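Local structure of putative adhesin (Bacteroides thetaiotaomicron, 4QDG) at residues A[176-181]-A[223-229]. The protein is a putative lipoprotein adhesin of the FimB/Mfa2 family, probably a pilus component at the outer membrane of a gut bacterium. Sequence-based numbering, arbitrary orientation.
Sequences DDNILF and TSRLMVR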
# COMPACT_ATOMS: atom_id res chain seq x y z
N ASP A 176 12.00 -3.30 -6.36
CA ASP A 176 11.17 -4.36 -5.78
C ASP A 176 10.55 -5.15 -6.88
O ASP A 176 10.60 -4.75 -8.03
CB ASP A 176 10.07 -3.74 -4.86
CG ASP A 176 9.53 -4.66 -3.77
OD1 ASP A 176 9.74 -5.91 -3.87
OD2 ASP A 176 8.98 -4.13 -2.78
N ASP A 177 9.95 -6.29 -6.53
CA ASP A 177 9.21 -7.14 -7.45
C ASP A 177 7.86 -7.36 -6.78
O ASP A 177 7.61 -8.39 -6.17
CB ASP A 177 9.99 -8.44 -7.77
CG ASP A 177 9.38 -9.30 -8.86
OD1 ASP A 177 8.15 -9.17 -9.11
OD2 ASP A 177 10.11 -10.13 -9.46
N ASN A 178 6.99 -6.33 -6.83
CA ASN A 178 5.73 -6.38 -6.09
C ASN A 178 4.53 -5.76 -6.83
O ASN A 178 3.62 -5.29 -6.17
CB ASN A 178 5.93 -5.62 -4.74
CG ASN A 178 6.26 -4.15 -4.87
OD1 ASN A 178 6.70 -3.69 -5.92
ND2 ASN A 178 6.04 -3.36 -3.80
N ILE A 179 4.51 -5.76 -8.18
CA ILE A 179 3.42 -5.10 -8.90
C ILE A 179 2.36 -6.09 -9.44
O ILE A 179 1.38 -5.64 -10.04
CB ILE A 179 3.93 -4.17 -10.03
CG1 ILE A 179 4.55 -4.93 -11.20
CG2 ILE A 179 4.83 -3.07 -9.47
CD1 ILE A 179 4.35 -4.24 -12.53
N LEU A 180 2.53 -7.41 -9.18
CA LEU A 180 1.57 -8.43 -9.60
C LEU A 180 1.04 -9.18 -8.38
O LEU A 180 1.82 -9.76 -7.62
CB LEU A 180 2.20 -9.42 -10.61
CG LEU A 180 1.26 -10.48 -11.21
CD1 LEU A 180 0.14 -9.85 -12.05
CD2 LEU A 180 2.06 -11.50 -12.08
N PHE A 181 -0.29 -9.16 -8.21
CA PHE A 181 -0.96 -9.86 -7.11
C PHE A 181 -1.71 -11.08 -7.60
O PHE A 181 -2.41 -11.00 -8.62
CB PHE A 181 -1.97 -8.92 -6.40
CG PHE A 181 -1.39 -7.73 -5.69
CD1 PHE A 181 -1.19 -6.53 -6.36
CD2 PHE A 181 -1.10 -7.78 -4.33
CE1 PHE A 181 -0.67 -5.42 -5.69
CE2 PHE A 181 -0.59 -6.66 -3.66
CZ PHE A 181 -0.39 -5.48 -4.34
N THR A 223 4.71 3.08 -3.52
CA THR A 223 4.96 1.71 -3.98
C THR A 223 3.76 0.80 -3.75
O THR A 223 2.81 1.15 -3.05
CB THR A 223 6.19 1.09 -3.23
OG1 THR A 223 5.83 0.73 -1.90
CG2 THR A 223 7.45 2.02 -3.21
N SER A 224 3.87 -0.41 -4.28
CA SER A 224 2.87 -1.45 -4.08
C SER A 224 3.19 -2.15 -2.71
O SER A 224 3.91 -1.59 -1.88
CB SER A 224 2.86 -2.40 -5.28
OG SER A 224 1.91 -3.44 -5.17
N ARG A 225 2.65 -3.35 -2.48
CA ARG A 225 2.75 -4.05 -1.20
C ARG A 225 4.19 -4.42 -0.76
O ARG A 225 5.00 -4.96 -1.54
CB ARG A 225 1.87 -5.30 -1.20
CG ARG A 225 1.54 -5.82 0.18
CD ARG A 225 0.71 -7.07 0.15
NE ARG A 225 0.45 -7.57 1.51
CZ ARG A 225 -0.14 -8.73 1.77
NH1 ARG A 225 -0.51 -9.54 0.78
NH2 ARG A 225 -0.35 -9.11 3.02
N LEU A 226 4.48 -4.12 0.50
CA LEU A 226 5.73 -4.45 1.19
C LEU A 226 5.53 -5.79 1.90
O LEU A 226 4.66 -5.91 2.77
CB LEU A 226 6.11 -3.36 2.18
CG LEU A 226 6.46 -1.99 1.57
CD1 LEU A 226 6.65 -0.94 2.71
CD2 LEU A 226 7.69 -2.11 0.64
N MSE A 227 6.26 -6.83 1.47
CA MSE A 227 6.15 -8.17 2.04
C MSE A 227 7.50 -8.79 2.35
O MSE A 227 8.43 -8.67 1.57
CB MSE A 227 5.43 -9.14 1.07
CG MSE A 227 3.99 -8.79 0.80
SE MSE A 227 2.97 -10.27 0.05
CE MSE A 227 2.62 -11.36 1.75
N VAL A 228 7.56 -9.54 3.45
CA VAL A 228 8.72 -10.39 3.77
C VAL A 228 8.52 -11.68 2.94
O VAL A 228 7.50 -12.35 3.11
CB VAL A 228 8.85 -10.70 5.28
CG1 VAL A 228 9.95 -11.73 5.53
CG2 VAL A 228 9.10 -9.45 6.10
N ARG A 229 9.44 -12.00 2.05
CA ARG A 229 9.39 -13.25 1.27
C ARG A 229 10.80 -13.67 0.95
O ARG A 229 11.69 -12.82 0.96
CB ARG A 229 8.51 -13.15 0.01
CG ARG A 229 9.01 -12.13 -0.99
CD ARG A 229 7.83 -11.39 -1.55
NE ARG A 229 8.18 -10.52 -2.67
CZ ARG A 229 8.45 -9.22 -2.56
NH1 ARG A 229 8.49 -8.65 -1.37
NH2 ARG A 229 8.67 -8.50 -3.64
O HOH W 1 7.63 -5.91 -1.26
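Arg229 reaches Asp176 with NH2, which lies 2.8 Å from OD1. The salt bridge uses the syn side of the carboxylate, and the two planes are nearly coplanar, 30° apart. Asp177 N meets the same OD1 from the anti side. The chain of Arg229 is bent at chi2. NH2 faces Asp176 and Asp177 while NH1 donates to Met227 O of its own segment. NH2 also makes a weak bond to Asp177 O. One water links Asp176 OD2 to Arg225 O, Met227 N and Arg229 NH1. The contact packs the linker between strands 170-176 and 180-181 against the loop after strand 213-223, deep in the Mfa2-family fold. Asn178 lays its amide against this loop. Asn178 ND2 gives a nearly straight hydrogen bond (166°) to Arg225 O, 3.0 Å away, from above the carbonyl plane. Its OD1 is hydrogen-bonded to Tyr195 OH. With chi1 at -179°, the OG of Ser224 swings opposite the backbone N and donates to Asn178 O, 2.7 Å away. Phe181 meets Arg225 CB at its ring edge, 3.7 Å from CE2. The extended Arg225 chain then leads off to a salt bridge with Asp274. Leu226 lies near Asn151 and Leu273 of a magnesium site.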